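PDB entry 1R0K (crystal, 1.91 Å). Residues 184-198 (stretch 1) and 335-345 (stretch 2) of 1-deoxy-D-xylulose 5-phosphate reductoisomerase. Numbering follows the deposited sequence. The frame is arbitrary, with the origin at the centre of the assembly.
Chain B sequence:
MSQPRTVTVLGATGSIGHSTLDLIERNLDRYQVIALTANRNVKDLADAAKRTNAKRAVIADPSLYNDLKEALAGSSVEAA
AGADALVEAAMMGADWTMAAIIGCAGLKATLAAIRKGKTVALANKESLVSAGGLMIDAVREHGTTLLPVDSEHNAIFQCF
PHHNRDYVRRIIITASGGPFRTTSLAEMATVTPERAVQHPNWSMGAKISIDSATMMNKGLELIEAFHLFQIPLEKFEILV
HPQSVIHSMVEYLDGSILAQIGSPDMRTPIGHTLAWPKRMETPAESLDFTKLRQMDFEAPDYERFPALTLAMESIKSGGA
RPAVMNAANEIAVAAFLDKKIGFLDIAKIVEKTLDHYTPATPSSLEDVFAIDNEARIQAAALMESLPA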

# COMPACT_ATOMS: atom_id res chain seq x y z
N SER B 184 29.08 16.23 -3.89
CA SER B 184 29.36 16.54 -5.29
C SER B 184 30.32 15.51 -5.90
O SER B 184 31.03 14.82 -5.17
CB SER B 184 30.01 17.92 -5.41
OG SER B 184 31.33 17.89 -4.87
N LEU B 185 30.32 15.43 -7.22
CA LEU B 185 31.21 14.52 -7.92
C LEU B 185 32.64 14.88 -7.57
O LEU B 185 33.49 14.01 -7.39
CB LEU B 185 31.03 14.63 -9.43
CG LEU B 185 30.11 13.63 -10.14
CD1 LEU B 185 29.95 14.05 -11.59
CD2 LEU B 185 30.70 12.23 -10.04
N ALA B 186 32.91 16.18 -7.49
CA ALA B 186 34.25 16.66 -7.18
C ALA B 186 34.73 16.13 -5.83
O ALA B 186 35.87 15.69 -5.70
CB ALA B 186 34.29 18.19 -7.19
N GLU B 187 33.87 16.17 -4.81
CA GLU B 187 34.30 15.67 -3.52
C GLU B 187 34.40 14.15 -3.57
O GLU B 187 35.35 13.56 -3.06
CB GLU B 187 33.36 16.08 -2.39
CG GLU B 187 33.98 15.85 -1.01
CD GLU B 187 33.00 16.03 0.14
OE1 GLU B 187 32.02 16.77 -0.01
OE2 GLU B 187 33.25 15.43 1.21
N MET B 188 33.42 13.50 -4.19
CA MET B 188 33.43 12.05 -4.28
C MET B 188 34.74 11.54 -4.86
O MET B 188 35.23 10.47 -4.49
CB MET B 188 32.24 11.54 -5.11
CG MET B 188 30.92 11.55 -4.34
SD MET B 188 29.57 10.63 -5.14
CE MET B 188 28.90 11.86 -6.23
N ALA B 189 35.33 12.31 -5.77
CA ALA B 189 36.60 11.93 -6.38
C ALA B 189 37.67 11.67 -5.32
O ALA B 189 38.55 10.84 -5.53
CB ALA B 189 37.06 13.02 -7.33
N THR B 190 37.58 12.37 -4.20
CA THR B 190 38.58 12.23 -3.13
C THR B 190 38.23 11.25 -2.02
O THR B 190 39.03 11.01 -1.12
CB THR B 190 38.83 13.59 -2.43
OG1 THR B 190 37.73 13.88 -1.55
CG2 THR B 190 38.94 14.70 -3.45
N VAL B 191 37.04 10.67 -2.07
CA VAL B 191 36.63 9.74 -1.03
C VAL B 191 37.59 8.56 -0.85
O VAL B 191 37.96 7.89 -1.82
CB VAL B 191 35.20 9.22 -1.30
CG1 VAL B 191 34.84 8.10 -0.33
CG2 VAL B 191 34.21 10.37 -1.15
N THR B 192 37.99 8.32 0.40
CA THR B 192 38.90 7.21 0.71
C THR B 192 38.10 5.99 1.16
O THR B 192 36.96 6.10 1.61
CB THR B 192 39.87 7.58 1.86
OG1 THR B 192 39.13 7.78 3.07
CG2 THR B 192 40.65 8.85 1.54
N PRO B 193 38.70 4.79 1.03
CA PRO B 193 38.04 3.54 1.43
C PRO B 193 37.64 3.57 2.90
O PRO B 193 36.60 3.04 3.29
CB PRO B 193 39.11 2.48 1.16
CG PRO B 193 39.94 3.09 0.08
CD PRO B 193 40.05 4.52 0.51
N GLU B 194 38.48 4.20 3.71
CA GLU B 194 38.22 4.29 5.14
C GLU B 194 36.95 5.09 5.44
O GLU B 194 36.18 4.74 6.34
CB GLU B 194 39.43 4.92 5.86
CG GLU B 194 40.67 4.03 5.84
CD GLU B 194 41.60 4.31 4.66
OE1 GLU B 194 41.12 4.73 3.59
OE2 GLU B 194 42.82 4.09 4.82
N ARG B 195 36.72 6.16 4.68
CA ARG B 195 35.53 6.97 4.90
C ARG B 195 34.29 6.32 4.31
O ARG B 195 33.23 6.30 4.94
CB ARG B 195 35.71 8.36 4.29
CG ARG B 195 34.89 9.43 5.00
CD ARG B 195 33.83 10.08 4.13
NE ARG B 195 34.38 11.07 3.21
CZ ARG B 195 33.74 12.17 2.83
NH1 ARG B 195 32.53 12.43 3.29
NH2 ARG B 195 34.31 13.01 1.97
N ALA B 196 34.43 5.79 3.10
CA ALA B 196 33.33 5.16 2.38
C ALA B 196 32.65 3.98 3.07
O ALA B 196 31.45 3.76 2.90
CB ALA B 196 33.79 4.75 0.99
N VAL B 197 33.41 3.21 3.84
CA VAL B 197 32.83 2.05 4.50
C VAL B 197 32.17 2.36 5.84
O VAL B 197 31.51 1.50 6.42
CB VAL B 197 33.89 0.96 4.72
CG1 VAL B 197 34.49 0.53 3.39
CG2 VAL B 197 34.98 1.47 5.65
N GLN B 198 32.36 3.58 6.33
CA GLN B 198 31.77 3.98 7.60
C GLN B 198 30.25 3.89 7.58
O GLN B 198 29.61 4.33 6.62
CB GLN B 198 32.19 5.41 7.96
CG GLN B 198 33.66 5.56 8.32
CD GLN B 198 34.04 4.77 9.57
OE1 GLN B 198 33.22 4.04 10.13
NE2 GLN B 198 35.29 4.91 10.00
N ALA B 335 39.20 -3.31 -5.71
CA ALA B 335 40.36 -2.51 -6.09
C ALA B 335 40.34 -1.19 -5.32
O ALA B 335 41.37 -0.74 -4.83
CB ALA B 335 40.34 -2.23 -7.59
N PHE B 336 39.16 -0.58 -5.23
CA PHE B 336 39.03 0.67 -4.49
C PHE B 336 39.42 0.45 -3.04
O PHE B 336 40.24 1.19 -2.49
CB PHE B 336 37.59 1.20 -4.56
CG PHE B 336 37.33 2.37 -3.65
CD1 PHE B 336 38.06 3.55 -3.79
CD2 PHE B 336 36.38 2.28 -2.64
CE1 PHE B 336 37.84 4.63 -2.93
CE2 PHE B 336 36.15 3.35 -1.78
CZ PHE B 336 36.88 4.53 -1.92
N LEU B 337 38.83 -0.57 -2.42
CA LEU B 337 39.13 -0.88 -1.02
C LEU B 337 40.61 -1.18 -0.82
O LEU B 337 41.17 -0.88 0.24
CB LEU B 337 38.30 -2.08 -0.57
CG LEU B 337 36.79 -1.81 -0.44
CD1 LEU B 337 36.07 -3.10 -0.13
CD2 LEU B 337 36.55 -0.78 0.66
N ASP B 338 41.25 -1.76 -1.83
CA ASP B 338 42.67 -2.09 -1.77
C ASP B 338 43.52 -0.87 -2.13
O ASP B 338 44.75 -0.94 -2.19
CB ASP B 338 42.99 -3.24 -2.73
CG ASP B 338 44.37 -3.82 -2.50
OD1 ASP B 338 44.98 -4.31 -3.47
OD2 ASP B 338 44.85 -3.80 -1.34
N LYS B 339 42.84 0.25 -2.40
CA LYS B 339 43.49 1.51 -2.74
C LYS B 339 44.29 1.50 -4.04
O LYS B 339 45.37 2.08 -4.12
CB LYS B 339 44.39 1.96 -1.58
CG LYS B 339 43.64 2.11 -0.28
CD LYS B 339 44.52 2.62 0.83
CE LYS B 339 43.73 2.84 2.11
NZ LYS B 339 44.58 3.42 3.18
N LYS B 340 43.74 0.86 -5.07
CA LYS B 340 44.40 0.80 -6.36
C LYS B 340 43.77 1.78 -7.34
O LYS B 340 44.37 2.13 -8.36
CB LYS B 340 44.34 -0.62 -6.94
CG LYS B 340 45.27 -1.61 -6.26
CD LYS B 340 45.32 -2.93 -7.02
CE LYS B 340 46.36 -3.88 -6.45
NZ LYS B 340 46.46 -5.13 -7.26
N ILE B 341 42.56 2.23 -7.03
CA ILE B 341 41.84 3.19 -7.86
C ILE B 341 41.05 4.16 -6.98
O ILE B 341 40.92 3.95 -5.77
CB ILE B 341 40.84 2.48 -8.81
CG1 ILE B 341 39.79 1.71 -8.00
CG2 ILE B 341 41.58 1.54 -9.75
CD1 ILE B 341 38.74 1.01 -8.85
N GLY B 342 40.52 5.21 -7.59
CA GLY B 342 39.74 6.18 -6.85
C GLY B 342 38.29 5.75 -6.75
O GLY B 342 37.87 4.84 -7.45
N PHE B 343 37.53 6.41 -5.87
CA PHE B 343 36.12 6.08 -5.67
C PHE B 343 35.31 6.13 -6.97
O PHE B 343 34.52 5.23 -7.26
CB PHE B 343 35.50 7.06 -4.66
CG PHE B 343 34.04 6.80 -4.38
CD1 PHE B 343 33.66 5.72 -3.58
CD2 PHE B 343 33.06 7.63 -4.90
CE1 PHE B 343 32.30 5.48 -3.31
CE2 PHE B 343 31.71 7.40 -4.63
CZ PHE B 343 31.32 6.32 -3.83
N LEU B 344 35.52 7.18 -7.76
CA LEU B 344 34.79 7.34 -9.01
C LEU B 344 35.26 6.42 -10.12
O LEU B 344 34.60 6.30 -11.16
CB LEU B 344 34.84 8.79 -9.49
CG LEU B 344 34.18 9.81 -8.55
CD1 LEU B 344 34.24 11.20 -9.18
CD2 LEU B 344 32.72 9.41 -8.31
N ASP B 345 36.40 5.77 -9.92
CA ASP B 345 36.93 4.86 -10.93
C ASP B 345 36.15 3.54 -10.93
O ASP B 345 36.21 2.78 -11.90
CB ASP B 345 38.42 4.56 -10.69
CG ASP B 345 39.31 5.75 -10.95
OD1 ASP B 345 39.07 6.48 -11.93
OD2 ASP B 345 40.28 5.95 -10.19
O HOH W 1 38.81 8.32 -4.08
O HOH W 2 38.07 8.93 -7.75

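Segments far apart in sequence often pack by setting the large side chains of one into hollows of the other, and this contact in 1-deoxy-D-xylulose 5-phosphate reductoisomerase shows the principle several times over, with 613 Å² buried in all.

The clearest bump is L344. Its side chain points toward the short helix that begins after S184 and settles against L185, M188 and A189. CD1 of L344 lies 3.4 Å from L185 O, 3.8 Å from L185 CD2 and 3.8 Å from A189 CB, while its CD2 sits 3.9 Å from M188 CB. A189 CB, though its bond from CA points away overall, still touches L344 CD1, and A189 CA is 3.7 Å from that methyl.

F343 fills the next space along. Its CB packs 3.4 Å from M188 O and 4.0 Å from V191 CB, where the type I turn from M188 to V191 brings both residues round to it; M188 SD approaches the edge of its ring, 3.9 Å from F343 CE2.

Beyond the turn, F336 lies in a hollow lined by V191, T192, P193 and A196. P193 CG covers one face of the ring, 4.0 Å from its centroid and only 16° off the normal, a CH-pi contact, whereas V191 O and A196 CB meet the edge, 3.4 Å from F336 CE1 and 3.9 Å from F336 CE2 respectively. P193 CB also rests against L337, 4.0 Å from L337 CA, and L337 CD2 in turn reaches to 3.7 Å from V197 CG1.

Polar groups finish what shape begins. Water 1 fills a gap between the backbones, donating to A189 O (2.9 Å) and V191 O (2.5 Å) and accepting from F343 N (2.9 Å); water 2 similarly links A189 O and L344 N. At the exposed margin, the extended K339 side chain runs past P193, and its NZ forms a very short salt-bridge hydrogen bond of 2.5 Å to E194 OE2.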